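Local coordinates for protein PaxB (Photorhabdus luminescens, PDB 6EK4) that probably acts as one component of a two-component alpha-helical pore-forming toxin that attacks target-cell membranes, at residues 29-34 with 47-51; 133-137 with 302-306; 140-145 with 295-299. All coordinates share one frame. Residue numbers count along the deposited sequence, not the author numbering.

Contact 1. Residues 29-34 with 47-51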
loop_
_atom_site.group_PDB
_atom_site.type_symbol
_atom_site.label_atom_id
_atom_site.label_comp_id
_atom_site.label_asym_id
_atom_site.label_seq_id
_atom_site.Cartn_x
_atom_site.Cartn_y
_atom_site.Cartn_z
ATOM N N ILE A 29 -2.962 -7.145 1.994
ATOM C CA ILE A 29 -3.836 -6.304 2.813
ATOM C C ILE A 29 -3.525 -6.499 4.298
ATOM O O ILE A 29 -3.489 -5.531 5.057
ATOM C CB ILE A 29 -5.331 -6.570 2.517
ATOM C CG1 ILE A 29 -5.703 -5.978 1.152
ATOM C CG2 ILE A 29 -6.222 -5.958 3.589
ATOM C CD1 ILE A 29 -7.014 -6.483 0.586
ATOM N N TRP A 30 -3.293 -7.747 4.704
ATOM C CA TRP A 30 -2.904 -8.050 6.084
ATOM C C TRP A 30 -1.600 -7.347 6.456
ATOM O O TRP A 30 -1.514 -6.692 7.495
ATOM C CB TRP A 30 -2.746 -9.560 6.279
ATOM C CG TRP A 30 -2.369 -9.943 7.680
ATOM C CD1 TRP A 30 -1.106 -10.112 8.175
ATOM C CD2 TRP A 30 -3.263 -10.196 8.767
ATOM N NE1 TRP A 30 -1.161 -10.457 9.505
ATOM C CE2 TRP A 30 -2.474 -10.516 9.892
ATOM C CE3 TRP A 30 -4.657 -10.184 8.900
ATOM C CZ2 TRP A 30 -3.033 -10.821 11.135
ATOM C CZ3 TRP A 30 -5.212 -10.489 10.135
ATOM C CH2 TRP A 30 -4.400 -10.804 11.235
ATOM N N ARG A 31 -0.592 -7.494 5.602
ATOM C CA ARG A 31 0.719 -6.891 5.829
ATOM C C ARG A 31 0.631 -5.367 5.911
ATOM O O ARG A 31 1.210 -4.756 6.811
ATOM C CB ARG A 31 1.686 -7.301 4.713
ATOM C CG ARG A 31 3.115 -6.809 4.896
ATOM C CD ARG A 31 4.050 -7.379 3.837
ATOM N NE ARG A 31 3.503 -7.258 2.483
ATOM C CZ ARG A 31 3.444 -6.130 1.773
ATOM N NH1 ARG A 31 3.894 -4.978 2.268
ATOM N NH2 ARG A 31 2.922 -6.152 0.551
ATOM N N LEU A 32 -0.095 -4.767 4.973
ATOM C CA LEU A 32 -0.246 -3.312 4.918
ATOM C C LEU A 32 -1.092 -2.760 6.062
ATOM O O LEU A 32 -0.796 -1.692 6.586
ATOM C CB LEU A 32 -0.850 -2.885 3.576
ATOM C CG LEU A 32 0.073 -3.036 2.364
ATOM C CD1 LEU A 32 -0.726 -2.994 1.071
ATOM C CD2 LEU A 32 1.158 -1.970 2.358
ATOM N N SER A 33 -2.136 -3.488 6.453
ATOM C CA SER A 33 -3.040 -3.029 7.512
ATOM C C SER A 33 -2.393 -3.001 8.898
ATOM O O SER A 33 -2.922 -2.362 9.806
ATOM C CB SER A 33 -4.298 -3.901 7.561
ATOM O OG SER A 33 -3.975 -5.246 7.866
ATOM N N HIS A 34 -1.264 -3.690 9.061
ATOM C CA HIS A 34 -0.569 -3.755 10.350
ATOM C C HIS A 34 0.674 -2.862 10.442
ATOM O O HIS A 34 1.060 -2.458 11.540
ATOM C CB HIS A 34 -0.208 -5.206 10.677
ATOM C CG HIS A 34 -1.390 -6.046 11.044
ATOM N ND1 HIS A 34 -2.163 -6.696 10.106
ATOM C CD2 HIS A 34 -1.944 -6.328 12.247
ATOM C CE1 HIS A 34 -3.136 -7.348 10.716
ATOM N NE2 HIS A 34 -3.027 -7.141 12.015
ATOM N N THR A 47 -9.271 -0.545 8.291
ATOM C CA THR A 47 -8.328 -1.363 7.528
ATOM C C THR A 47 -8.208 -2.770 8.112
ATOM O O THR A 47 -8.044 -3.741 7.373
ATOM C CB THR A 47 -6.928 -0.722 7.462
ATOM O OG1 THR A 47 -6.520 -0.317 8.774
ATOM C CG2 THR A 47 -6.934 0.486 6.537
ATOM N N LEU A 48 -8.296 -2.875 9.437
ATOM C CA LEU A 48 -8.300 -4.177 10.105
ATOM C C LEU A 48 -9.584 -4.958 9.811
ATOM O O LEU A 48 -9.559 -6.186 9.758
ATOM C CB LEU A 48 -8.106 -4.020 11.618
ATOM C CG LEU A 48 -6.728 -3.522 12.070
ATOM C CD1 LEU A 48 -6.751 -3.151 13.546
ATOM C CD2 LEU A 48 -5.644 -4.554 11.793
ATOM N N ARG A 49 -10.698 -4.249 9.622
ATOM C CA ARG A 49 -11.951 -4.886 9.209
ATOM C C ARG A 49 -11.829 -5.467 7.804
ATOM O O ARG A 49 -12.326 -6.562 7.536
ATOM C CB ARG A 49 -13.115 -3.892 9.234
ATOM C CG ARG A 49 -13.539 -3.428 10.617
ATOM C CD ARG A 49 -14.634 -2.379 10.507
ATOM N NE ARG A 49 -14.863 -1.663 11.760
ATOM C CZ ARG A 49 -15.596 -0.557 11.876
ATOM N NH1 ARG A 49 -16.186 -0.017 10.813
ATOM N NH2 ARG A 49 -15.738 0.020 13.063
ATOM N N ILE A 50 -11.173 -4.727 6.913
ATOM C CA ILE A 50 -10.995 -5.157 5.526
ATOM C C ILE A 50 -10.098 -6.393 5.452
ATOM O O ILE A 50 -10.401 -7.331 4.717
ATOM C CB ILE A 50 -10.428 -4.021 4.638
ATOM C CG1 ILE A 50 -11.455 -2.890 4.504
ATOM C CG2 ILE A 50 -10.069 -4.541 3.251
ATOM C CD1 ILE A 50 -10.870 -1.580 4.020
ATOM N N SER A 51 -9.008 -6.399 6.218
ATOM C CA SER A 51 -8.098 -7.549 6.246
ATOM C C SER A 51 -8.768 -8.789 6.842
ATOM O O SER A 51 -8.534 -9.904 6.380
ATOM C CB SER A 51 -6.821 -7.223 7.026
ATOM O OG SER A 51 -7.060 -7.206 8.423
#
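Helix 19-35 and helix 42-73 form an alpha-helical hairpin, and residues 29-34 and 47-51 lie close to its turn. The two segments run nearly antiparallel, at 162°, with axes 9.0 Å apart. Thr-47 opens the second segment beside Ser-33, the two CA atoms being 5.5 Å apart. Its carbonyl O lies 3.8 Å from Ser-33 CB, while its hydroxyl turns back to its own helix, bonded to Gln-44. Leu-48 follows on the surface: its CB points sideways, but CD2 reaches over one face of the His-34 ring, 4.0 Å from the centroid, in a CH-pi contact. That ring is held by a hydrogen bond from His-34 ND1 to Trp-30 O (2.7 Å). Ile-50 adds an apolar contact, its CG2 4.1 Å from CG2 of Ile-29, and also packs on Val-143 and Ile-145. Ser-51 ends the segment where the CA atoms come nearest, 5.2 Å from that of Trp-30. Its CB touches Ser-33 OG and its CA Ile-29 CG2, both at 3.6 Å, with Trp-30 CE3 3.9 Å from Ser-51 OG.

Small residues suit this interface because they let the backbones come close, whereas Ile-29 and Ile-50 supply the larger apolar side chains on the buried side, Ile-29 also packing on Leu-298 of helix 247-321. Ser-51 OG donates to Leu-48 O (3.0 Å), and Ser-33 OG lies 2.9 Å from both Ile-29 O and Trp-30 O, so each hydroxyl is satisfied within its own helix. No hydrogen bond joins the segments; close-fitting van der Waals contact holds the hairpin here, and the serines pay little for burial.

Contact 2. Residues 133-137 with 302-306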
loop_
_atom_site.group_PDB
_atom_site.type_symbol
_atom_site.label_atom_id
_atom_site.label_comp_id
_atom_site.label_asym_id
_atom_site.label_seq_id
_atom_site.Cartn_x
_atom_site.Cartn_y
_atom_site.Cartn_z
ATOM N N MET A 133 -20.161 -16.400 -1.207
ATOM C CA MET A 133 -19.125 -15.544 -1.791
ATOM C C MET A 133 -19.632 -14.116 -1.999
ATOM O O MET A 133 -18.860 -13.162 -1.894
ATOM C CB MET A 133 -18.625 -16.132 -3.120
ATOM C CG MET A 133 -17.475 -15.370 -3.773
ATOM S SD MET A 133 -16.029 -15.130 -2.717
ATOM C CE MET A 133 -15.435 -16.810 -2.546
ATOM N N ALA A 134 -20.925 -13.977 -2.287
ATOM C CA ALA A 134 -21.552 -12.662 -2.422
ATOM C C ALA A 134 -21.597 -11.926 -1.085
ATOM O O ALA A 134 -21.412 -10.710 -1.039
ATOM C CB ALA A 134 -22.955 -12.797 -2.992
ATOM N N SER A 135 -21.844 -12.666 -0.005
ATOM C CA SER A 135 -21.837 -12.096 1.347
ATOM C C SER A 135 -20.435 -11.662 1.774
ATOM O O SER A 135 -20.280 -10.683 2.506
ATOM C CB SER A 135 -22.398 -13.093 2.364
ATOM O OG SER A 135 -23.779 -13.312 2.149
ATOM N N ARG A 136 -19.422 -12.399 1.320
ATOM C CA ARG A 136 -18.029 -12.060 1.604
ATOM C C ARG A 136 -17.609 -10.810 0.837
ATOM O O ARG A 136 -16.960 -9.924 1.394
ATOM C CB ARG A 136 -17.103 -13.226 1.247
ATOM C CG ARG A 136 -17.327 -14.477 2.081
ATOM C CD ARG A 136 -16.760 -14.337 3.483
ATOM N NE ARG A 136 -17.412 -15.242 4.428
ATOM C CZ ARG A 136 -18.579 -15.009 5.030
ATOM N NH1 ARG A 136 -19.259 -13.887 4.802
ATOM N NH2 ARG A 136 -19.073 -15.912 5.870
ATOM N N ILE A 137 -17.982 -10.755 -0.442
ATOM C CA ILE A 137 -17.715 -9.590 -1.293
ATOM C C ILE A 137 -18.354 -8.327 -0.710
ATOM O O ILE A 137 -17.750 -7.254 -0.730
ATOM C CB ILE A 137 -18.217 -9.827 -2.740
ATOM C CG1 ILE A 137 -17.309 -10.837 -3.453
ATOM C CG2 ILE A 137 -18.263 -8.526 -3.536
ATOM C CD1 ILE A 137 -17.932 -11.472 -4.679
ATOM N N ALA A 302 -12.759 -12.559 -6.884
ATOM C CA ALA A 302 -13.856 -13.032 -6.036
ATOM C C ALA A 302 -15.194 -13.007 -6.771
ATOM O O ALA A 302 -16.008 -13.919 -6.621
ATOM C CB ALA A 302 -13.944 -12.195 -4.770
ATOM N N ALA A 303 -15.417 -11.954 -7.556
ATOM C CA ALA A 303 -16.649 -11.815 -8.331
ATOM C C ALA A 303 -16.761 -12.892 -9.411
ATOM O O ALA A 303 -17.864 -13.339 -9.733
ATOM C CB ALA A 303 -16.727 -10.431 -8.955
ATOM N N LYS A 304 -15.621 -13.305 -9.962
ATOM C CA LYS A 304 -15.592 -14.351 -10.984
ATOM C C LYS A 304 -15.925 -15.735 -10.415
ATOM O O LYS A 304 -16.450 -16.588 -11.131
ATOM C CB LYS A 304 -14.234 -14.380 -11.693
ATOM C CG LYS A 304 -13.995 -13.195 -12.617
ATOM C CD LYS A 304 -12.574 -13.185 -13.160
ATOM C CE LYS A 304 -12.303 -11.945 -13.999
ATOM N NZ LYS A 304 -10.947 -11.968 -14.615
ATOM N N LEU A 305 -15.616 -15.955 -9.137
ATOM C CA LEU A 305 -16.000 -17.194 -8.453
ATOM C C LEU A 305 -17.515 -17.256 -8.262
ATOM O O LEU A 305 -18.139 -18.281 -8.535
ATOM C CB LEU A 305 -15.297 -17.311 -7.096
ATOM C CG LEU A 305 -13.785 -17.556 -7.128
ATOM C CD1 LEU A 305 -13.166 -17.243 -5.775
ATOM C CD2 LEU A 305 -13.473 -18.988 -7.538
ATOM N N GLU A 306 -18.095 -16.153 -7.792
ATOM C CA GLU A 306 -19.549 -16.027 -7.663
ATOM C C GLU A 306 -20.231 -16.233 -9.017
ATOM O O GLU A 306 -21.239 -16.937 -9.115
ATOM C CB GLU A 306 -19.915 -14.646 -7.107
ATOM C CG GLU A 306 -21.392 -14.464 -6.780
ATOM C CD GLU A 306 -21.766 -13.020 -6.488
ATOM O OE1 GLU A 306 -20.857 -12.176 -6.320
ATOM O OE2 GLU A 306 -22.979 -12.726 -6.426
#
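Segments 133-137 and 302-306, on the long helices 101-141 and 247-321, run at 156°, close to antiparallel, with their axes 9.5 Å apart. Met-133 and Ile-137, one turn apart, form a ridge that bears on the surface between Ala-302 and Glu-306. The hollow is made by Ala-302, whose single methyl leaves room for both larger side chains: Met-133 SD lies 4.1 Å from Ala-302 CB, and Ile-137 CG1 lies 3.9 Å from the same methyl. Methionine suits its place because its flexible, unbranched chain can bend into the gap. With chi2 and chi3 both p, it curls so that CG sits 3.5 Å from Ala-302 O while CE reaches CD1 of Leu-305 at 4.0 Å. Leu-57 of helix 42-73 covers both Met-133 and Ala-302, so this side of the interface belongs to a core shared by three helices.

Toward the surface the bump comes from the other helix. Glu-306, extended with chi1 and chi2 both t, reaches across beside Ala-134 and Ile-137. Its OE2 is 3.4 Å from Ala-134 CB, and its OE1 is 3.4 Å from Ile-137 CD1. Alanine is small enough to leave space for the carboxylate, and the tip of Ile-137 lies against it, with CD1 also 3.9 Å from Ala-303 N. Glu-306 is partly exposed, at the surface side of the contact, and its CB lies 4.2 Å from Met-133 CG. With no hydrogen bond crossing between the segments, their association rests on apolar fit, and the carboxylate contributes van der Waals contact.

Contact 3. Residues 140-145 with 295-299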
loop_
_atom_site.group_PDB
_atom_site.type_symbol
_atom_site.label_atom_id
_atom_site.label_comp_id
_atom_site.label_asym_id
_atom_site.label_seq_id
_atom_site.Cartn_x
_atom_site.Cartn_y
_atom_site.Cartn_z
ATOM N N VAL A 140 -16.289 -7.036 2.576
ATOM C CA VAL A 140 -15.009 -6.368 2.305
ATOM C C VAL A 140 -15.190 -5.025 1.591
ATOM O O VAL A 140 -14.482 -4.064 1.888
ATOM C CB VAL A 140 -14.024 -7.252 1.493
ATOM C CG1 VAL A 140 -13.766 -8.571 2.208
ATOM C CG2 VAL A 140 -14.519 -7.493 0.073
ATOM N N SER A 141 -16.144 -4.962 0.663
ATOM C CA SER A 141 -16.342 -3.771 -0.170
ATOM C C SER A 141 -17.076 -2.632 0.540
ATOM O O SER A 141 -16.862 -1.464 0.212
ATOM C CB SER A 141 -17.091 -4.142 -1.451
ATOM O OG SER A 141 -18.385 -4.634 -1.163
ATOM N N ASN A 142 -17.935 -2.964 1.505
ATOM C CA ASN A 142 -18.749 -1.954 2.197
ATOM C C ASN A 142 -17.993 -1.100 3.220
ATOM O O ASN A 142 -18.532 -0.106 3.710
ATOM C CB ASN A 142 -19.971 -2.604 2.866
ATOM C CG ASN A 142 -21.060 -2.977 1.872
ATOM O OD1 ASN A 142 -21.084 -2.494 0.737
ATOM N ND2 ASN A 142 -21.978 -3.838 2.301
ATOM N N VAL A 143 -16.759 -1.478 3.546
ATOM C CA VAL A 143 -15.921 -0.664 4.426
ATOM C C VAL A 143 -15.373 0.513 3.622
ATOM O O VAL A 143 -14.636 0.314 2.658
ATOM C CB VAL A 143 -14.750 -1.473 5.026
ATOM C CG1 VAL A 143 -13.916 -0.596 5.954
ATOM C CG2 VAL A 143 -15.268 -2.697 5.770
ATOM N N VAL A 144 -15.736 1.730 4.020
ATOM C CA VAL A 144 -15.345 2.936 3.288
ATOM C C VAL A 144 -14.077 3.532 3.897
ATOM O O VAL A 144 -14.063 3.890 5.072
ATOM C CB VAL A 144 -16.467 3.997 3.305
ATOM C CG1 VAL A 144 -16.135 5.143 2.356
ATOM C CG2 VAL A 144 -17.803 3.367 2.932
ATOM N N ILE A 145 -13.023 3.643 3.088
ATOM C CA ILE A 145 -11.719 4.135 3.562
ATOM C C ILE A 145 -11.168 5.354 2.807
ATOM O O ILE A 145 -10.304 6.055 3.336
ATOM C CB ILE A 145 -10.649 3.016 3.540
ATOM C CG1 ILE A 145 -10.627 2.296 2.186
ATOM C CG2 ILE A 145 -10.905 2.018 4.660
ATOM C CD1 ILE A 145 -9.414 1.415 1.979
ATOM N N ARG A 295 -7.675 -4.542 -2.530
ATOM C CA ARG A 295 -9.066 -4.966 -2.369
ATOM C C ARG A 295 -9.779 -5.055 -3.716
ATOM O O ARG A 295 -10.566 -5.970 -3.946
ATOM C CB ARG A 295 -9.826 -4.012 -1.445
ATOM C CG ARG A 295 -11.299 -4.365 -1.286
ATOM C CD ARG A 295 -11.975 -3.555 -0.197
ATOM N NE ARG A 295 -12.025 -2.130 -0.514
ATOM C CZ ARG A 295 -12.713 -1.225 0.181
ATOM N NH1 ARG A 295 -13.429 -1.584 1.244
ATOM N NH2 ARG A 295 -12.690 0.049 -0.194
ATOM N N THR A 296 -9.512 -4.092 -4.594
ATOM C CA THR A 296 -10.075 -4.100 -5.941
ATOM C C THR A 296 -9.591 -5.320 -6.727
ATOM O O THR A 296 -10.361 -5.927 -7.471
ATOM C CB THR A 296 -9.711 -2.811 -6.709
ATOM O OG1 THR A 296 -10.205 -1.673 -5.993
ATOM C CG2 THR A 296 -10.308 -2.817 -8.111
ATOM N N THR A 297 -8.321 -5.681 -6.547
ATOM C CA THR A 297 -7.729 -6.820 -7.250
ATOM C C THR A 297 -8.355 -8.152 -6.832
ATOM O O THR A 297 -8.665 -8.982 -7.688
ATOM C CB THR A 297 -6.202 -6.884 -7.030
ATOM O OG1 THR A 297 -5.589 -5.718 -7.593
ATOM C CG2 THR A 297 -5.601 -8.125 -7.680
ATOM N N LEU A 298 -8.536 -8.352 -5.528
ATOM C CA LEU A 298 -9.095 -9.608 -5.017
ATOM C C LEU A 298 -10.589 -9.740 -5.327
ATOM O O LEU A 298 -11.072 -10.842 -5.581
ATOM C CB LEU A 298 -8.835 -9.759 -3.511
ATOM C CG LEU A 298 -9.693 -8.972 -2.511
ATOM C CD1 LEU A 298 -10.932 -9.749 -2.079
ATOM C CD2 LEU A 298 -8.869 -8.600 -1.288
ATOM N N LEU A 299 -11.308 -8.619 -5.306
ATOM C CA LEU A 299 -12.746 -8.608 -5.610
ATOM C C LEU A 299 -13.060 -8.967 -7.069
ATOM O O LEU A 299 -14.106 -9.554 -7.353
ATOM C CB LEU A 299 -13.365 -7.249 -5.254
ATOM C CG LEU A 299 -13.636 -7.014 -3.764
ATOM C CD1 LEU A 299 -14.032 -5.566 -3.512
ATOM C CD2 LEU A 299 -14.706 -7.964 -3.242
HETATM O O HOH W 1 -13.226 3.256 -0.109
#
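Hydrogen bonding dominates this contact, and one side chain supplies it. Arg-295, on helix 247-321, reaches to the place where helix 101-141 gives way to the loop leading to Ile-145. Its NH1 donates to Val-140 O at 2.8 Å and to Val-143 O at 2.7 Å, both acceptors lying near the guanidinium plane. Arginine suits the task because its long chain ends in a planar group with several donors. NH2 forms a salt bridge with Asp-292, one turn earlier, and a weak 3.3 Å bond to a water that also accepts from Ile-145 N at 3.2 Å.

Apolar contacts lie beside this network. Val-140 CG2 meets Leu-299 CD2 at 3.4 Å, and Ser-141 CB lies 4.0 Å from Leu-299 CD1. Over one face of the guanidinium sits Ile-145 CD1, while Ile-145 CG1 is 3.9 Å from Arg-295 NH2. Branched Ile-145 thus covers the guanidinium, while Val-140 packs on Leu-299.

A buried arginine is costly unless its charge and donors are met. Here Asp-292 balances the charge, and the carbonyls of Val-140 and Val-143 gain a donor from Arg-295, which ties the chain's departure from helix 101-141 to helix 247-321.

How the contacts relate
All three contacts lie in the middle part of a very elongated, largely helical chain. Contact 1 joins neighbours in sequence, helices 19-35 and 42-73, and closes before the others open. Contacts 2 and 3 both bring helix 101-141, or the loop after it, against helix 247-321; the chain runs from contact 2 into contact 3, goes out through the intervening helices, and returns in reverse order. The centres of contacts 1 and 3 are 11 Å apart, those of 2 and 3 are 12 Å apart, and those of 1 and 2 are 19 Å apart. Contact 3 touches both others, so local hairpin and long-range pairings meet in one continuous helical bundle.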